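PDB 4XXF: fuculose-1-phosphate aldolase from Glaciozyma antarctica, which is a zinc-binding enzyme of the class II aldolase and adducin family, found as four protein chains in its assembly. Local coordinates for residues A17-A20 against W21-R25; H250-G253 against E254-R257. All coordinates share one frame; numbering follows the deposited sequence.

Contact 1 (A17-A20 against W21-R25)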
loop_
_atom_site.group_PDB
_atom_site.type_symbol
_atom_site.label_atom_id
_atom_site.label_comp_id
_atom_site.label_asym_id
_atom_site.label_seq_id
_atom_site.Cartn_x
_atom_site.Cartn_y
_atom_site.Cartn_z
ATOM N N ALA A 17 19.902 -11.664 32.109
ATOM C CA ALA A 17 19.434 -12.359 30.912
ATOM C C ALA A 17 18.043 -11.879 30.505
ATOM O O ALA A 17 17.756 -11.690 29.316
ATOM C CB ALA A 17 19.427 -13.864 31.128
ATOM N N GLU A 18 17.173 -11.697 31.495
ATOM C CA GLU A 18 15.838 -11.190 31.232
ATOM C C GLU A 18 15.904 -9.788 30.626
ATOM O O GLU A 18 15.191 -9.502 29.658
ATOM C CB GLU A 18 14.990 -11.184 32.507
ATOM C CG GLU A 18 13.563 -10.735 32.222
ATOM C CD GLU A 18 12.636 -10.848 33.421
ATOM O OE1 GLU A 18 13.093 -11.231 34.517
ATOM O OE2 GLU A 18 11.433 -10.546 33.251
ATOM N N ARG A 19 16.733 -8.913 31.196
ATOM C CA ARG A 19 16.846 -7.556 30.688
ATOM C C ARG A 19 17.321 -7.567 29.240
ATOM O O ARG A 19 16.802 -6.820 28.407
ATOM C CB ARG A 19 17.802 -6.741 31.560
ATOM C CG ARG A 19 17.927 -5.292 31.117
ATOM C CD ARG A 19 18.898 -4.538 32.002
ATOM N NE ARG A 19 18.345 -4.320 33.338
ATOM C CZ ARG A 19 18.852 -4.822 34.457
ATOM N NH1 ARG A 19 19.947 -5.578 34.432
ATOM N NH2 ARG A 19 18.257 -4.564 35.609
ATOM N N ALA A 20 18.294 -8.423 28.925
ATOM C CA ALA A 20 18.795 -8.492 27.551
ATOM C C ALA A 20 17.699 -8.946 26.591
ATOM O O ALA A 20 17.568 -8.407 25.483
ATOM C CB ALA A 20 20.007 -9.421 27.472
ATOM N N TRP A 21 16.894 -9.923 27.010
ATOM C CA TRP A 21 15.782 -10.409 26.190
ATOM C C TRP A 21 14.758 -9.308 25.952
ATOM O O TRP A 21 14.302 -9.080 24.824
ATOM C CB TRP A 21 15.087 -11.609 26.856
ATOM C CG TRP A 21 13.783 -11.967 26.180
ATOM C CD1 TRP A 21 12.532 -11.497 26.488
ATOM C CD2 TRP A 21 13.614 -12.845 25.062
ATOM N NE1 TRP A 21 11.598 -12.042 25.634
ATOM C CE2 TRP A 21 12.236 -12.872 24.751
ATOM C CE3 TRP A 21 14.493 -13.615 24.296
ATOM C CZ2 TRP A 21 11.719 -13.640 23.709
ATOM C CZ3 TRP A 21 13.975 -14.380 23.256
ATOM C CH2 TRP A 21 12.602 -14.385 22.975
ATOM N N LEU A 22 14.382 -8.627 27.029
ATOM C CA LEU A 22 13.353 -7.594 26.955
ATOM C C LEU A 22 13.785 -6.413 26.095
ATOM O O LEU A 22 12.978 -5.894 25.335
ATOM C CB LEU A 22 12.974 -7.119 28.354
ATOM C CG LEU A 22 12.196 -8.114 29.213
ATOM C CD1 LEU A 22 12.075 -7.589 30.630
ATOM C CD2 LEU A 22 10.815 -8.400 28.627
ATOM N N LYS A 23 15.036 -5.985 26.195
ATOM C CA LYS A 23 15.512 -4.888 25.358
ATOM C C LYS A 23 15.476 -5.280 23.879
ATOM O O LYS A 23 15.023 -4.501 23.036
ATOM C CB LYS A 23 16.923 -4.456 25.780
ATOM C CG LYS A 23 16.963 -3.735 27.130
ATOM C CD LYS A 23 18.372 -3.321 27.556
ATOM C CE LYS A 23 18.929 -2.231 26.650
ATOM N NZ LYS A 23 20.311 -1.853 27.068
ATOM N N GLU A 24 15.928 -6.485 23.556
ATOM C CA GLU A 24 15.857 -6.916 22.168
ATOM C C GLU A 24 14.390 -7.006 21.706
ATOM O O GLU A 24 14.063 -6.654 20.561
ATOM C CB GLU A 24 16.568 -8.259 21.978
ATOM C CG GLU A 24 16.512 -8.739 20.518
ATOM C CD GLU A 24 16.971 -10.171 20.320
ATOM O OE1 GLU A 24 17.456 -10.803 21.281
ATOM O OE2 GLU A 24 16.832 -10.679 19.187
ATOM N N ARG A 25 13.506 -7.467 22.587
ATOM C CA ARG A 25 12.105 -7.652 22.228
ATOM C C ARG A 25 11.448 -6.290 21.992
ATOM O O ARG A 25 10.610 -6.154 21.091
ATOM C CB ARG A 25 11.361 -8.441 23.316
ATOM C CG ARG A 25 10.116 -9.180 22.844
ATOM C CD ARG A 25 10.488 -10.263 21.845
ATOM N NE ARG A 25 9.434 -11.245 21.617
ATOM C CZ ARG A 25 9.539 -12.221 20.723
ATOM N NH1 ARG A 25 10.650 -12.334 20.005
ATOM N NH2 ARG A 25 8.548 -13.080 20.543
HETATM O O HOH W 1 18.757 -10.551 23.612
#
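Trp21 and Ala20 each meet the other half of this stretch of alpha-helix chiefly through the main chain, in the i to i+4 bonding that defines such a helix. Trp21 N donates to Ala17 O over 3.0 Å, and Ala20 O accepts from Glu24 N at 3.2 Å. Trp21 CB rests against Glu18 O (3.5 Å). The small methyl of Ala20 suits an exposed helix position, its CB lying against Trp21 N. Its carbonyl also takes a weak bond from a water that donates more closely to Glu24 OE1 (2.7 Å), so the water links backbone and carboxylate. Arg19 O receives Lys23 N at 3.0 Å, and the two long side chains run side by side, Arg19 CG lying 4.1 Å from Lys23 CD. Long methylene chains suit this place, packing as hydrocarbon while their charges part: a bend in the Arg19 chain (chi3 -71°) helps turn its guanidinium to salt bridges with Asp50 and Glu52, whereas Lys23 makes a cation-pi contact with Trp58. On the neighbouring flank Leu22 CD1 touches Glu18 CG at 3.8 Å. This part of helix 15-36 thus faces strand 56-59 through Lys23, and helix 190-213 through Leu22 and Arg25, which both touch Ile190.

Contact 2 (H250-G253 against E254-R257)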
loop_
_atom_site.group_PDB
_atom_site.type_symbol
_atom_site.label_atom_id
_atom_site.label_comp_id
_atom_site.label_asym_id
_atom_site.label_seq_id
_atom_site.Cartn_x
_atom_site.Cartn_y
_atom_site.Cartn_z
ATOM N N HIS A 250 13.705 -12.245 11.099
ATOM C CA HIS A 250 14.224 -12.735 9.824
ATOM C C HIS A 250 14.664 -11.576 8.927
ATOM O O HIS A 250 15.738 -11.623 8.332
ATOM C CB HIS A 250 13.163 -13.584 9.129
ATOM C CG HIS A 250 13.559 -14.055 7.768
ATOM N ND1 HIS A 250 14.516 -15.024 7.560
ATOM C CD2 HIS A 250 13.117 -13.689 6.541
ATOM C CE1 HIS A 250 14.645 -15.237 6.261
ATOM N NE2 HIS A 250 13.813 -14.436 5.621
ATOM N N LEU A 251 13.859 -10.523 8.848
ATOM C CA LEU A 251 14.143 -9.423 7.923
ATOM C C LEU A 251 15.264 -8.504 8.387
ATOM O O LEU A 251 16.091 -8.067 7.592
ATOM C CB LEU A 251 12.886 -8.580 7.689
ATOM C CG LEU A 251 11.710 -9.286 7.021
ATOM C CD1 LEU A 251 10.509 -8.347 6.970
ATOM C CD2 LEU A 251 12.069 -9.794 5.633
ATOM N N GLN A 252 15.260 -8.173 9.675
ATOM C CA GLN A 252 16.087 -7.067 10.159
ATOM C C GLN A 252 16.842 -7.359 11.448
ATOM O O GLN A 252 17.520 -6.473 11.977
ATOM C CB GLN A 252 15.224 -5.808 10.342
ATOM C CG GLN A 252 14.824 -5.206 8.998
ATOM C CD GLN A 252 13.799 -4.088 9.102
ATOM O OE1 GLN A 252 13.678 -3.425 10.141
ATOM N NE2 GLN A 252 13.055 -3.867 8.024
ATOM N N GLY A 253 16.744 -8.589 11.948
ATOM C CA GLY A 253 17.402 -8.945 13.198
ATOM C C GLY A 253 18.885 -8.632 13.248
ATOM O O GLY A 253 19.378 -8.133 14.257
ATOM N N GLU A 254 19.608 -8.907 12.168
ATOM C CA GLU A 254 21.039 -8.632 12.157
ATOM C C GLU A 254 21.317 -7.150 12.393
ATOM O O GLU A 254 22.296 -6.795 13.052
ATOM C CB GLU A 254 21.673 -9.082 10.841
ATOM C CG GLU A 254 21.631 -10.578 10.610
ATOM C CD GLU A 254 22.410 -10.999 9.381
ATOM O OE1 GLU A 254 23.145 -10.156 8.822
ATOM O OE2 GLU A 254 22.288 -12.174 8.973
ATOM N N GLU A 255 20.445 -6.290 11.870
ATOM C CA GLU A 255 20.570 -4.839 12.055
ATOM C C GLU A 255 20.216 -4.414 13.473
ATOM O O GLU A 255 20.956 -3.671 14.122
ATOM C CB GLU A 255 19.648 -4.071 11.088
ATOM C CG GLU A 255 20.014 -4.141 9.602
ATOM C CD GLU A 255 19.077 -3.320 8.697
ATOM O OE1 GLU A 255 18.155 -2.632 9.199
ATOM O OE2 GLU A 255 19.267 -3.365 7.463
ATOM N N TYR A 256 19.066 -4.864 13.955
ATOM C CA TYR A 256 18.535 -4.228 15.151
ATOM C C TYR A 256 19.122 -4.800 16.440
ATOM O O TYR A 256 19.013 -4.175 17.497
ATOM C CB TYR A 256 16.993 -4.260 15.151
ATOM C CG TYR A 256 16.252 -5.567 15.331
ATOM C CD1 TYR A 256 16.332 -6.305 16.515
ATOM C CD2 TYR A 256 15.366 -6.004 14.353
ATOM C CE1 TYR A 256 15.596 -7.478 16.676
ATOM C CE2 TYR A 256 14.630 -7.158 14.512
ATOM C CZ TYR A 256 14.743 -7.890 15.662
ATOM O OH TYR A 256 14.000 -9.046 15.796
ATOM N N ARG A 257 19.807 -5.936 16.343
ATOM C CA ARG A 257 20.446 -6.532 17.517
ATOM C C ARG A 257 21.707 -5.809 17.978
ATOM O O ARG A 257 22.253 -6.138 19.031
ATOM C CB ARG A 257 20.747 -8.004 17.229
ATOM C CG ARG A 257 19.491 -8.851 17.299
ATOM C CD ARG A 257 19.666 -10.228 16.657
ATOM N NE ARG A 257 18.628 -11.134 17.137
ATOM C CZ ARG A 257 18.574 -12.432 16.867
ATOM N NH1 ARG A 257 19.487 -12.992 16.082
ATOM N NH2 ARG A 257 17.600 -13.168 17.385
#
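Gln252 O accepts Tyr256 N at 3.0 Å and, weakly, Glu255 N at 2.9 Å, at a kink where Gln252 has a phi of -136° and the amides of 254 and 255 have no bond to the turn before. One residue on, Gly253 O takes Arg257 N at 3.1 Å. Tyr256 folds its ring back over the kink, its CG standing between the backbone N and the carbonyl carbon (chi1 70°). Gly253 CA then sits over one ring face, 3.7 Å from the centroid and 18° off the normal, a CH-pi contact. Glycine suits this place, since its bare alpha carbon can lie close against the ring. The kink lies in the last part of helix 234-256, the last helix of the chain, and Tyr256 also packs on Val27 and Ala28 of helix 15-36. Gln252 CB borders the ring at CD2 (4.0 Å). Arg257 gathers its methylenes round Gly253 O, CG at 3.1 Å, its chain extended as far as NE. Gln252 OE1 hydrogen-bonds to Arg31 NH1, to which Glu255 OE1 forms a salt bridge, with a second to Arg67 of the same chain; nearby, His250 packs on Leu68 of a neighbouring subunit.

Overall arrangement
The two contacts come one after the other along the chain, contact 1 in helix 15-36 near its start and contact 2 late in helix 234-256, yet their centres lie only about 15 Å apart and on the same side of the chain's centre. They touch directly: Glu24 OE2 and Arg257 NE form a salt bridge of 2.8 Å, and Glu24 CG packs at 4.1 Å from Tyr256 CE1. The first and last helices of the chain are therefore joined by a charge pair beside a nonpolar contact. Contact 1 is not touched by another chain of the assembly, whereas contact 2 reaches two neighbouring subunits, bringing the C-terminal helix to the subunit interfaces.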